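Putative periplasmic protein (Salmonella enterica, PDB 3OE3) inhibits C-type lysozyme in the periplasm, and so defends the bacterium against the lysozymes of its host. Local coordinates at the interface of chains A and B. Residues are numbered along the deposited sequence; one frame, centred on the assembly and turned at random. Chains: chain A/B, Putative periplasmic protein.

Three patches of one two-fold symmetric interface between chains A and B are described, built on strands 5-12, 16-24, 30-36 and 39-47 and on loop residues beside them; strand 30-36 enters all three. Contact 1 and contact 3 have C-alpha centres about 8 Å apart, share A:Thr25 and are largely twins: the same glutamate-tyrosine pair occurs with the chains exchanged. Contact 2, dominated by isoleucine and selenomethionine side chains, has its C-alpha centre about 11 Å from that of contact 3 and about 15 Å from that of contact 1. Greasy strand faces thus meet in the middle while carboxylates close the end, a pairing that may or may not persist outside the crystal.

Contact 1: the interface of chains A and B. Residues chain A 3-5, 25-26; chain B 25, 29, 31.
A:Ile5 packs against the ring of B:Tyr31, its CG2 methyl 3.6 Å from ring carbon CD2, in a polar-rimmed part of the two-fold interface between the copies, which may exist only in the crystal. The side chains lie alongside, pointing opposite ways, and CB of the isoleucine covers one ring face, offset toward the rim. A branched aliphatic residue suits this place because it offers a broad apolar surface to the aromatic carbons. Apart from this pair, beside the A:Glu4 carboxylate, the CG2 methyls of A:Thr25 and B:Thr25 meet at 3.9 Å.

Farther out, A:Glu4 crosses B:Tyr31 at about a right angle, with OE1 at the ring edge, in plane. This carboxylate oxygen accepts, on its anti lone pair, a 2.6 Å hydrogen bond from B:Tyr31 OH. The phenol in turn accepts one from the backbone N of A:Glu4 at 3.1 Å. Tyrosine fits because its hydroxyl both gives and receives while one ring face packs on A:Ile5. With CG beside the backbone N (chi1 -68°) and an extended chain beyond, A:Glu4 reaches B:Asn29, whose amide ND2 donates a hydrogen bond of 2.8 Å to OE1 from above the carboxylate plane; OE1 is thus held by two donors.

OE2 takes the backbone N-H of A:Glu26 on its anti lone pair, so bonds at both oxygens restrain the carboxylate's rotation. At the rim a water joins the chains, 2.6 Å from OE2 of A:Glu4 and 2.7 Å from the hydroxyl OG1 of B:Thr25.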
loop_
_atom_site.group_PDB
_atom_site.type_symbol
_atom_site.label_atom_id
_atom_site.label_comp_id
_atom_site.label_asym_id
_atom_site.label_seq_id
_atom_site.Cartn_x
_atom_site.Cartn_y
_atom_site.Cartn_z
ATOM N N GLN A 3 3.958 -13.465 -7.580
ATOM C CA GLN A 3 3.759 -13.106 -6.182
ATOM C C GLN A 3 4.731 -12.001 -5.793
ATOM O O GLN A 3 5.702 -12.232 -5.081
ATOM C CB GLN A 3 3.978 -14.323 -5.283
ATOM C CG GLN A 3 3.129 -14.325 -4.017
ATOM C CD GLN A 3 3.278 -13.054 -3.202
ATOM O OE1 GLN A 3 2.661 -12.027 -3.505
ATOM N NE2 GLN A 3 4.096 -13.116 -2.158
ATOM N N GLU A 4 4.451 -10.790 -6.242
ATOM C CA GLU A 4 5.441 -9.724 -6.164
ATOM C C GLU A 4 5.246 -8.769 -4.996
ATOM O O GLU A 4 5.964 -7.789 -4.878
ATOM C CB GLU A 4 5.434 -8.934 -7.474
ATOM C CG GLU A 4 5.969 -9.764 -8.644
ATOM C CD GLU A 4 5.499 -9.264 -9.983
ATOM O OE1 GLU A 4 4.281 -9.315 -10.257
ATOM O OE2 GLU A 4 6.351 -8.838 -10.780
ATOM N N ILE A 5 4.266 -9.043 -4.142
ATOM C CA ILE A 5 3.950 -8.123 -3.057
ATOM C C ILE A 5 3.937 -8.853 -1.717
ATOM O O ILE A 5 3.539 -10.015 -1.632
ATOM C CB ILE A 5 2.598 -7.436 -3.340
ATOM C CG1 ILE A 5 2.348 -6.292 -2.375
ATOM C CG2 ILE A 5 1.485 -8.455 -3.312
ATOM C CD1 ILE A 5 1.228 -5.374 -2.864
ATOM N N THR A 25 9.342 -6.526 -8.267
ATOM C CA THR A 25 8.824 -7.028 -9.525
ATOM C C THR A 25 9.783 -8.026 -10.137
ATOM O O THR A 25 10.968 -8.039 -9.811
ATOM C CB THR A 25 8.533 -5.915 -10.559
ATOM O OG1 THR A 25 9.759 -5.448 -11.139
ATOM C CG2 THR A 25 7.777 -4.754 -9.910
ATOM N N GLU A 26 9.258 -8.861 -11.019
ATOM C CA GLU A 26 10.079 -9.855 -11.706
ATOM C C GLU A 26 11.147 -9.231 -12.594
ATOM O O GLU A 26 12.105 -9.903 -12.978
ATOM C CB GLU A 26 9.196 -10.809 -12.502
ATOM C CG GLU A 26 8.410 -11.744 -11.604
ATOM C CD GLU A 26 7.468 -12.656 -12.370
ATOM O OE1 GLU A 26 7.724 -12.913 -13.564
ATOM O OE2 GLU A 26 6.472 -13.118 -11.770
ATOM N N THR B 25 2.600 -3.943 -13.028
ATOM C CA THR B 25 4.003 -4.148 -13.396
ATOM C C THR B 25 4.164 -4.087 -14.908
ATOM O O THR B 25 3.196 -4.241 -15.660
ATOM C CB THR B 25 4.584 -5.488 -12.871
ATOM O OG1 THR B 25 4.072 -6.581 -13.636
ATOM C CG2 THR B 25 4.242 -5.699 -11.381
ATOM N N ASN B 29 1.343 -7.675 -14.460
ATOM C CA ASN B 29 0.739 -8.171 -13.233
ATOM C C ASN B 29 0.095 -7.023 -12.478
ATOM O O ASN B 29 0.568 -5.898 -12.547
ATOM C CB ASN B 29 1.777 -8.878 -12.361
ATOM C CG ASN B 29 2.256 -10.176 -12.977
ATOM O OD1 ASN B 29 1.574 -10.757 -13.819
ATOM N ND2 ASN B 29 3.433 -10.636 -12.563
ATOM N N TYR B 31 -1.810 -5.558 -8.798
ATOM C CA TYR B 31 -2.077 -5.660 -7.369
ATOM C C TYR B 31 -2.724 -4.361 -6.926
ATOM O O TYR B 31 -2.699 -3.359 -7.653
ATOM C CB TYR B 31 -0.789 -5.881 -6.567
ATOM C CG TYR B 31 0.068 -7.016 -7.081
ATOM C CD1 TYR B 31 1.025 -6.791 -8.063
ATOM C CD2 TYR B 31 -0.050 -8.297 -6.567
ATOM C CE1 TYR B 31 1.814 -7.819 -8.541
ATOM C CE2 TYR B 31 0.750 -9.336 -7.036
ATOM C CZ TYR B 31 1.676 -9.086 -8.025
ATOM O OH TYR B 31 2.496 -10.091 -8.517
HETATM O O HOH W 1 5.861 -8.551 -13.303
#

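Contact 2: the interface of chains A and B. Residues chain A 20-21, 33-35, 40; chain B 33, 40.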
loop_
_atom_site.group_PDB
_atom_site.type_symbol
_atom_site.label_atom_id
_atom_site.label_comp_id
_atom_site.label_asym_id
_atom_site.label_seq_id
_atom_site.Cartn_x
_atom_site.Cartn_y
_atom_site.Cartn_z
ATOM N N VAL A 20 5.030 -2.050 6.594
ATOM C CA VAL A 20 5.563 -1.721 5.272
ATOM C C VAL A 20 5.100 -2.762 4.259
ATOM O O VAL A 20 5.211 -3.964 4.513
ATOM C CB VAL A 20 7.112 -1.678 5.241
ATOM C CG1 VAL A 20 7.589 -1.202 3.887
ATOM C CG2 VAL A 20 7.679 -0.751 6.345
ATOM N N ILE A 21 4.553 -2.312 3.127
ATOM C CA ILE A 21 4.290 -3.234 2.037
ATOM C C ILE A 21 5.451 -3.140 1.072
ATOM O O ILE A 21 5.797 -2.049 0.611
ATOM C CB ILE A 21 2.996 -2.891 1.275
ATOM C CG1 ILE A 21 1.807 -2.772 2.243
ATOM C CG2 ILE A 21 2.759 -3.923 0.177
ATOM C CD1 ILE A 21 1.542 -4.005 3.096
ATOM N N ILE A 33 5.749 0.670 0.455
ATOM C CA ILE A 33 4.658 1.594 0.760
ATOM C C ILE A 33 4.461 1.669 2.265
ATOM O O ILE A 33 4.338 0.647 2.939
ATOM C CB ILE A 33 3.330 1.172 0.113
ATOM C CG1 ILE A 33 3.493 0.958 -1.401
ATOM C CG2 ILE A 33 2.268 2.241 0.400
ATOM C CD1 ILE A 33 4.071 -0.397 -1.798
ATOM N N ILE A 34 4.458 2.893 2.795
ATOM C CA ILE A 34 4.192 3.096 4.211
ATOM C C ILE A 34 2.907 3.872 4.373
ATOM O O ILE A 34 2.349 4.349 3.393
ATOM C CB ILE A 34 5.329 3.870 4.892
ATOM C CG1 ILE A 34 5.568 5.208 4.191
ATOM C CG2 ILE A 34 6.613 3.031 4.892
ATOM C CD1 ILE A 34 6.573 6.091 4.919
ATOM N N SER A 35 2.443 3.987 5.608
ATOM C CA SER A 35 1.251 4.774 5.885
ATOM C C SER A 35 1.592 5.760 6.989
ATOM O O SER A 35 1.991 5.361 8.088
ATOM C CB SER A 35 0.076 3.880 6.285
ATOM O OG SER A 35 -1.067 4.676 6.576
HETATM N N MSE A 40 -1.213 6.729 2.335
HETATM C CA MSE A 40 -0.235 5.742 1.885
HETATM C C MSE A 40 0.760 6.450 0.971
HETATM O O MSE A 40 0.368 7.241 0.113
HETATM C CB MSE A 40 -0.921 4.564 1.184
HETATM C CG MSE A 40 -1.747 3.684 2.153
HETATM SE SE MSE A 40 -2.483 2.117 1.235
HETATM C CE MSE A 40 -3.981 2.991 0.382
ATOM N N ILE B 33 -3.450 -1.987 -3.056
ATOM C CA ILE B 33 -3.311 -1.905 -1.611
ATOM C C ILE B 33 -4.321 -0.905 -1.091
ATOM O O ILE B 33 -4.433 0.201 -1.610
ATOM C CB ILE B 33 -1.916 -1.432 -1.161
ATOM C CG1 ILE B 33 -0.805 -2.255 -1.820
ATOM C CG2 ILE B 33 -1.794 -1.541 0.365
ATOM C CD1 ILE B 33 0.539 -1.569 -1.726
HETATM N N MSE B 40 -2.657 -1.743 6.335
HETATM C CA MSE B 40 -2.582 -1.873 4.894
HETATM C C MSE B 40 -2.811 -3.330 4.476
HETATM O O MSE B 40 -2.240 -4.257 5.065
HETATM C CB MSE B 40 -1.228 -1.378 4.408
HETATM C CG MSE B 40 -1.113 0.135 4.427
HETATM SE SE MSE B 40 0.575 0.760 3.637
HETATM C CE MSE B 40 1.777 0.025 4.973
#
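Apolar side chains from strands of two copies of the protein form this patch, a two-fold symmetric homodimer contact in the crystal that buries greasy surface between the chains; whether it forms in solution the structure alone does not show. A:Ile33 and B:Ile33 reach toward each other tip to tip, their CD1 methyls 3.7 Å apart. The CD1 of B:Ile33 also rests 3.8 Å from CG2 of A:Ile21. Isoleucine suits such a strand face, since its two branches fill space in different directions at little entropic cost.

B:Met40, a selenomethionine, reaches deeper into the other chain. Its chain runs straight through chi2 and bends at chi3 (-66°), which brings the terminal methyl CE to CG1 of A:Ile21 at 3.9 Å, while the selenium lies 3.9 Å from CG2 of A:Ile33. Selenium stands in for the sulfur of methionine, whose flexible, unbranched chain can adapt its end to these neighbours. The two selenomethionines run antiparallel, with SE of A:Met40 4.0 Å from CG of B:Met40. The same selenium also meets CG2 of B:Ile33 at 3.8 Å. Each terminal methyl touches a backbone carbonyl: CE of B:Met40 lies 3.3 Å from O of A:Ile33, and its twin, CE of A:Met40, 3.5 Å from O of B:Ile33.

Contact 3: the interface of chains A and B. Residues chain A 23, 25, 31, 42; chain B 4-5, 23.
The carboxylate oxygen OE1 of B:Glu4 accepts a hydrogen bond of 2.7 Å from the phenol OH of A:Tyr31. It uses the anti lone pair, the one away from OE2, and lies at the ring edge, in plane. Ring and carboxylate are turned 63° against each other, and the two side chains cross at about a right angle. An extended glutamate carries its carboxylate far enough from its own backbone to meet the phenol, and tyrosine combines this donor with an apolar face. OE2 of B:Glu4 holds a water at 2.7 Å, and the same water lies 2.7 Å from the hydroxyl OG1 of A:Thr25. Threonine serves both needs: OG1 binds the water, while its methyl CG2 is 3.9 Å from OE1 of B:Glu4.

Over one face of the A:Tyr31 ring stands the CD1 methyl of B:Ile5, 3.8 Å from the ring centre in a CH-pi contact. It is displaced toward the CB end, approaching CG at 3.4 Å. CG1 of B:Ile5 stands anti to the carbonyl carbon (chi1 -52°), which sends CD1 over the ring, whereas CG2 meets CB of A:Pro42 at 4.0 Å. A:Val23 and B:Val23 touch loosely through CG1; valine and proline give compact apolar surface.

This counterpart of contact 1 in the crystal's two-fold interface, perhaps absent in solution, draws on A:Tyr31 of strand 30-36, A:Pro42 of strand 39-47 and A:Val23 of strand 16-24, while B:Glu4 immediately precedes strand 5-12, which B:Ile5 begins.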
loop_
_atom_site.group_PDB
_atom_site.type_symbol
_atom_site.label_atom_id
_atom_site.label_comp_id
_atom_site.label_asym_id
_atom_site.label_seq_id
_atom_site.Cartn_x
_atom_site.Cartn_y
_atom_site.Cartn_z
ATOM N N VAL A 23 7.216 -4.334 -2.535
ATOM C CA VAL A 23 6.919 -4.841 -3.855
ATOM C C VAL A 23 8.254 -5.146 -4.508
ATOM O O VAL A 23 9.183 -4.352 -4.426
ATOM C CB VAL A 23 6.165 -3.807 -4.719
ATOM C CG1 VAL A 23 5.983 -4.333 -6.141
ATOM C CG2 VAL A 23 4.812 -3.471 -4.089
ATOM N N THR A 25 9.342 -6.526 -8.267
ATOM C CA THR A 25 8.824 -7.028 -9.525
ATOM C C THR A 25 9.783 -8.026 -10.137
ATOM O O THR A 25 10.968 -8.039 -9.811
ATOM C CB THR A 25 8.533 -5.915 -10.559
ATOM O OG1 THR A 25 9.759 -5.448 -11.139
ATOM C CG2 THR A 25 7.777 -4.754 -9.910
ATOM N N TYR A 31 9.968 -1.603 -4.514
ATOM C CA TYR A 31 9.215 -0.481 -3.964
ATOM C C TYR A 31 8.841 -0.777 -2.524
ATOM O O TYR A 31 8.900 -1.913 -2.079
ATOM C CB TYR A 31 7.933 -0.238 -4.780
ATOM C CG TYR A 31 8.127 0.011 -6.270
ATOM C CD1 TYR A 31 8.365 1.287 -6.760
ATOM C CD2 TYR A 31 8.060 -1.037 -7.183
ATOM C CE1 TYR A 31 8.533 1.517 -8.127
ATOM C CE2 TYR A 31 8.224 -0.822 -8.537
ATOM C CZ TYR A 31 8.465 0.456 -9.005
ATOM O OH TYR A 31 8.638 0.667 -10.352
ATOM N N PRO A 42 3.884 5.780 -1.537
ATOM C CA PRO A 42 4.732 4.850 -2.287
ATOM C C PRO A 42 6.165 5.347 -2.322
ATOM O O PRO A 42 6.398 6.563 -2.435
ATOM C CB PRO A 42 4.136 4.885 -3.699
ATOM C CG PRO A 42 2.740 5.412 -3.535
ATOM C CD PRO A 42 2.791 6.336 -2.357
ATOM N N GLU B 4 4.874 2.153 -12.663
ATOM C CA GLU B 4 4.285 0.914 -12.150
ATOM C C GLU B 4 3.390 1.088 -10.926
ATOM O O GLU B 4 2.572 0.212 -10.626
ATOM C CB GLU B 4 5.371 -0.102 -11.807
ATOM C CG GLU B 4 6.150 -0.580 -13.011
ATOM C CD GLU B 4 7.132 -1.684 -12.680
ATOM O OE1 GLU B 4 8.071 -1.434 -11.892
ATOM O OE2 GLU B 4 6.974 -2.795 -13.234
ATOM N N ILE B 5 3.556 2.193 -10.211
ATOM C CA ILE B 5 2.773 2.403 -9.003
ATOM C C ILE B 5 2.064 3.751 -9.091
ATOM O O ILE B 5 2.654 4.758 -9.501
ATOM C CB ILE B 5 3.635 2.319 -7.728
ATOM C CG1 ILE B 5 4.461 1.033 -7.711
ATOM C CG2 ILE B 5 2.752 2.329 -6.491
ATOM C CD1 ILE B 5 4.776 0.536 -6.315
ATOM N N VAL B 23 -0.659 -1.259 -8.245
ATOM C CA VAL B 23 0.623 -1.706 -8.782
ATOM C C VAL B 23 0.338 -2.436 -10.084
ATOM O O VAL B 23 -0.404 -3.417 -10.113
ATOM C CB VAL B 23 1.339 -2.657 -7.816
ATOM C CG1 VAL B 23 2.693 -3.126 -8.413
ATOM C CG2 VAL B 23 1.538 -1.973 -6.460
HETATM O O HOH W 2 9.030 -4.495 -13.554
#